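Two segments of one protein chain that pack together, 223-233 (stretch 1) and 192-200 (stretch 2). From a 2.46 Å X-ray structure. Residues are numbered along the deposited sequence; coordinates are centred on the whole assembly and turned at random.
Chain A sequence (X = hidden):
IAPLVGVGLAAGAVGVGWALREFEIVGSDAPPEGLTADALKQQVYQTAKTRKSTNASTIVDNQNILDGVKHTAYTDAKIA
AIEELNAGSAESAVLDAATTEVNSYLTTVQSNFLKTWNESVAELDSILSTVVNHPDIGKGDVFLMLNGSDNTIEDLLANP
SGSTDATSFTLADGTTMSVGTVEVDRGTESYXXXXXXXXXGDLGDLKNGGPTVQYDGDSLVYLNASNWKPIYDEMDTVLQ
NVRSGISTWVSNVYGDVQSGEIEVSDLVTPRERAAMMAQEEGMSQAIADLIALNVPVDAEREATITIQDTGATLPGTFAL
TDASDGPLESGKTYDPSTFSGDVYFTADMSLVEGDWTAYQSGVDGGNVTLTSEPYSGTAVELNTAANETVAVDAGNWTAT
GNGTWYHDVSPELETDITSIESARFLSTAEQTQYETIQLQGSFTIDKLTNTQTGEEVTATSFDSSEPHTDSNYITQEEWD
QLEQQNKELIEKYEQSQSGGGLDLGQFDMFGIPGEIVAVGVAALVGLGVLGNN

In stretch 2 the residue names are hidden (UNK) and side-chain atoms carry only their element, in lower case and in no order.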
# COMPACT_ATOMS: atom_id res chain seq x y z
N LEU A 223 6.32 -12.09 5.46
CA LEU A 223 7.55 -12.53 4.78
C LEU A 223 7.28 -13.84 3.99
O LEU A 223 8.14 -14.72 3.93
CB LEU A 223 8.72 -12.70 5.77
CG LEU A 223 9.29 -11.43 6.36
CD1 LEU A 223 10.35 -11.73 7.39
CD2 LEU A 223 9.89 -10.58 5.31
N ASN A 224 6.07 -13.95 3.41
CA ASN A 224 5.63 -15.09 2.62
C ASN A 224 6.08 -14.88 1.18
O ASN A 224 5.49 -14.07 0.47
CB ASN A 224 4.10 -15.27 2.73
CG ASN A 224 3.51 -16.50 2.06
OD1 ASN A 224 4.21 -17.36 1.50
ND2 ASN A 224 2.20 -16.63 2.11
N ALA A 225 7.15 -15.59 0.77
CA ALA A 225 7.75 -15.49 -0.58
C ALA A 225 6.74 -15.80 -1.71
O ALA A 225 6.92 -15.30 -2.82
CB ALA A 225 8.95 -16.42 -0.68
N SER A 226 5.67 -16.56 -1.40
CA SER A 226 4.55 -16.89 -2.29
C SER A 226 3.74 -15.65 -2.68
O SER A 226 3.02 -15.69 -3.68
CB SER A 226 3.60 -17.88 -1.62
OG SER A 226 4.09 -19.20 -1.74
N ASN A 227 3.81 -14.57 -1.86
CA ASN A 227 3.11 -13.31 -2.10
C ASN A 227 4.01 -12.30 -2.83
O ASN A 227 3.50 -11.37 -3.45
CB ASN A 227 2.61 -12.72 -0.79
CG ASN A 227 1.49 -13.48 -0.14
OD1 ASN A 227 0.83 -14.34 -0.75
ND2 ASN A 227 1.23 -13.18 1.12
N TRP A 228 5.33 -12.50 -2.76
CA TRP A 228 6.34 -11.65 -3.38
C TRP A 228 6.75 -12.16 -4.77
O TRP A 228 7.03 -11.34 -5.65
CB TRP A 228 7.57 -11.56 -2.46
CG TRP A 228 7.33 -10.78 -1.21
CD1 TRP A 228 6.57 -11.15 -0.13
CD2 TRP A 228 7.84 -9.47 -0.91
NE1 TRP A 228 6.59 -10.16 0.82
CE2 TRP A 228 7.36 -9.11 0.37
CE3 TRP A 228 8.67 -8.57 -1.59
CZ2 TRP A 228 7.69 -7.90 0.98
CZ3 TRP A 228 8.98 -7.36 -1.00
CH2 TRP A 228 8.49 -7.03 0.27
N LYS A 229 6.74 -13.49 -4.98
CA LYS A 229 7.07 -14.14 -6.26
C LYS A 229 6.15 -13.67 -7.41
O LYS A 229 6.70 -13.34 -8.46
CB LYS A 229 7.06 -15.68 -6.14
CG LYS A 229 7.35 -16.44 -7.43
CD LYS A 229 8.73 -16.17 -7.99
CE LYS A 229 9.08 -17.11 -9.11
NZ LYS A 229 10.25 -16.62 -9.88
N PRO A 230 4.79 -13.59 -7.28
CA PRO A 230 3.98 -13.10 -8.41
C PRO A 230 4.31 -11.65 -8.78
O PRO A 230 4.29 -11.33 -9.97
CB PRO A 230 2.54 -13.22 -7.90
CG PRO A 230 2.60 -14.18 -6.78
CD PRO A 230 3.92 -13.92 -6.13
N ILE A 231 4.62 -10.78 -7.78
CA ILE A 231 4.96 -9.37 -8.02
C ILE A 231 6.31 -9.29 -8.76
O ILE A 231 6.41 -8.53 -9.73
CB ILE A 231 4.96 -8.50 -6.73
CG1 ILE A 231 3.62 -8.62 -6.00
CG2 ILE A 231 5.26 -7.03 -7.06
CD1 ILE A 231 3.65 -8.25 -4.56
N TYR A 232 7.33 -10.08 -8.33
CA TYR A 232 8.65 -10.13 -8.98
C TYR A 232 8.52 -10.59 -10.44
O TYR A 232 9.10 -9.96 -11.32
CB TYR A 232 9.65 -11.05 -8.22
CG TYR A 232 10.87 -11.39 -9.05
CD1 TYR A 232 11.89 -10.46 -9.25
CD2 TYR A 232 10.95 -12.60 -9.74
CE1 TYR A 232 12.97 -10.73 -10.08
CE2 TYR A 232 12.03 -12.88 -10.58
CZ TYR A 232 13.04 -11.95 -10.74
OH TYR A 232 14.11 -12.22 -11.56
N ASP A 233 7.80 -11.72 -10.68
CA ASP A 233 7.57 -12.33 -11.99
C ASP A 233 6.91 -11.36 -12.96
O ASP A 233 7.35 -11.28 -14.10
CB ASP A 233 6.72 -13.61 -11.87
CG ASP A 233 7.45 -14.83 -11.35
OD1 ASP A 233 8.70 -14.79 -11.28
OD2 ASP A 233 6.77 -15.83 -11.02
N UNK A 192 15.80 -21.81 1.22
CA UNK A 192 16.03 -20.37 1.23
C UNK A 192 14.93 -19.67 0.44
O UNK A 192 14.63 -20.07 -0.68
o UNK A 192 21.70 -22.48 3.55
c UNK A 192 18.55 -20.68 1.46
c UNK A 192 19.06 -21.92 1.07
c UNK A 192 17.43 -20.02 0.69
c UNK A 192 19.13 -20.06 2.56
c UNK A 192 20.66 -21.89 2.86
c UNK A 192 20.18 -20.65 3.26
c UNK A 192 20.10 -22.53 1.76
N UNK A 193 14.30 -18.66 1.05
CA UNK A 193 13.21 -17.90 0.44
C UNK A 193 13.59 -16.47 0.19
O UNK A 193 14.12 -15.80 1.08
c UNK A 193 11.00 -21.63 1.27
c UNK A 193 10.42 -21.77 2.52
c UNK A 193 11.48 -20.38 0.87
c UNK A 193 10.85 -19.46 2.99
c UNK A 193 11.44 -19.29 1.74
o UNK A 193 9.95 -22.99 2.93
c UNK A 193 10.34 -20.70 3.38
c UNK A 193 11.93 -17.92 1.30
N UNK A 194 13.27 -15.98 -1.01
CA UNK A 194 13.50 -14.61 -1.45
C UNK A 194 12.40 -14.27 -2.48
O UNK A 194 11.74 -15.20 -2.96
o UNK A 194 16.46 -15.17 -3.64
o UNK A 194 14.52 -16.10 -3.60
c UNK A 194 15.34 -15.31 -3.16
c UNK A 194 14.94 -14.43 -1.99
N UNK A 195 12.14 -13.00 -2.85
CA UNK A 195 11.07 -12.71 -3.81
C UNK A 195 11.26 -13.32 -5.22
O UNK A 195 10.28 -13.45 -5.95
c UNK A 195 11.06 -11.18 -3.89
c UNK A 195 11.73 -10.72 -2.67
c UNK A 195 12.76 -11.75 -2.36
N UNK A 196 12.50 -13.69 -5.56
CA UNK A 196 12.81 -14.26 -6.90
C UNK A 196 12.54 -15.77 -6.94
O UNK A 196 11.94 -16.23 -7.93
c UNK A 196 14.27 -13.99 -7.28
c UNK A 196 16.71 -12.27 -5.44
c UNK A 196 14.64 -12.52 -7.26
s UNK A 196 14.96 -11.90 -5.59
N UNK A 197 12.98 -16.52 -5.92
CA UNK A 197 12.82 -17.97 -5.91
C UNK A 197 11.44 -18.40 -5.40
O UNK A 197 10.92 -19.42 -5.86
c UNK A 197 13.91 -18.63 -5.07
o UNK A 197 13.68 -18.53 -3.68
N UNK A 198 10.88 -17.64 -4.46
CA UNK A 198 9.61 -17.96 -3.83
C UNK A 198 9.75 -19.16 -2.92
O UNK A 198 10.83 -19.39 -2.36
N UNK A 199 8.69 -19.97 -2.80
CA UNK A 199 8.73 -21.19 -1.99
C UNK A 199 9.28 -22.34 -2.82
O UNK A 199 9.28 -22.25 -4.05
c UNK A 199 5.45 -21.18 0.09
c UNK A 199 6.62 -20.52 -0.55
c UNK A 199 7.52 -19.95 0.54
c UNK A 199 7.34 -21.53 -1.45
N UNK A 200 9.76 -23.41 -2.17
CA UNK A 200 10.30 -24.59 -2.86
C UNK A 200 9.14 -25.34 -3.57
O UNK A 200 9.31 -25.73 -4.72
c UNK A 200 11.69 -26.71 -2.66
c UNK A 200 12.25 -24.73 -1.25
c UNK A 200 11.12 -25.51 -1.91

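Position 192 carries one carbon followed by a ring of six carbons bearing one oxygen. The side chain is out of reach of stretch 1. The residue is Tyr192, in a strand that begins earlier in the chain.

Position 193 has the same make-up: one carbon, then a six-carbon ring with one oxygen. Its CB points toward stretch 1 and lies 3.9 Å from Ala225 CB. This is Tyr193. Its hydroxyl is hydrogen-bonded elsewhere in the structure.

Position 194 has two side-chain carbons, the second carrying two oxygens. This is a short carboxylate, and its CB points away from stretch 1. The residue touches stretch 1 through its backbone, with O 3.8 Å from Ala225 CB. It is Asp194.

Position 195 has three carbons that close a ring onto the backbone N. Its CB lies 3.8 Å from Trp228 CB. Only proline is built this way. Pro195 also presents its carbonyl to the helix: its O lies 3.3 Å from Lys229 CA, a CA-H...O contact, and 3.4 Å from Tyr232 CB.

Position 196 has an unbranched chain of two carbons, a sulfur and one carbon. A side-chain carbon lies over one face of the Tyr232 ring. The thioether identifies Met196. The carbon over the ring is CG, 3.7 Å from Tyr232 CE1, and it makes a CH-pi contact. The sulfur is farther from the ring and oblique to it.

Position 197 has one carbon and one oxygen, with CB pointing away from stretch 1. The residue is Ser197. Its OG donates to Asp194 OD1 at 2.6 Å, and its N donates to the same Asp194 OD1 at 2.8 Å.

Position 198 has no side-chain atoms. Its CA lies 3.6 Å from Ala225 CB. The residue is Gly198. Its phi is positive, which favours glycine. An ideal CB here would lie 3.2 Å from Lys229 CB, a tight approach. Gly198 N donates to Asp194 O at 3.0 Å, which closes the turn.

Position 199 has four carbons, forked at the second. One end carbon is 3.0 Å from Ser226 OG, a very short approach for a carbon and an oxygen. This is Leu199. That carbon is CD1; the other, CD2, lies 4.0 Å from Ala225 CB.

Position 200 has one carbon carrying two more. It does not reach stretch 1. The branching at CB marks Val200.

The contact is a compact turn packed against a helix. Ala225 is small, and its CB fits among Tyr193, Asp194, Gly198 and Leu199. Along the helix, Trp228 packs on Pro195, and Tyr232 meets Met196. Lys229 supplies the one hydrogen bond between the stretches, from Lys229 NZ to Met196 O at 2.6 Å. The same amine forms a salt bridge one helical turn further on, Lys229 NZ to Asp233 OD1 at 2.8 Å. One charged group therefore ties the turn to the helix, while the other contacts are van der Waals packing, a CH-pi contact and a CA-H...O contact. Together the stretches bury 509 Å², both sides summed.

Stretch 2 (192-200) YYDPMSGLV
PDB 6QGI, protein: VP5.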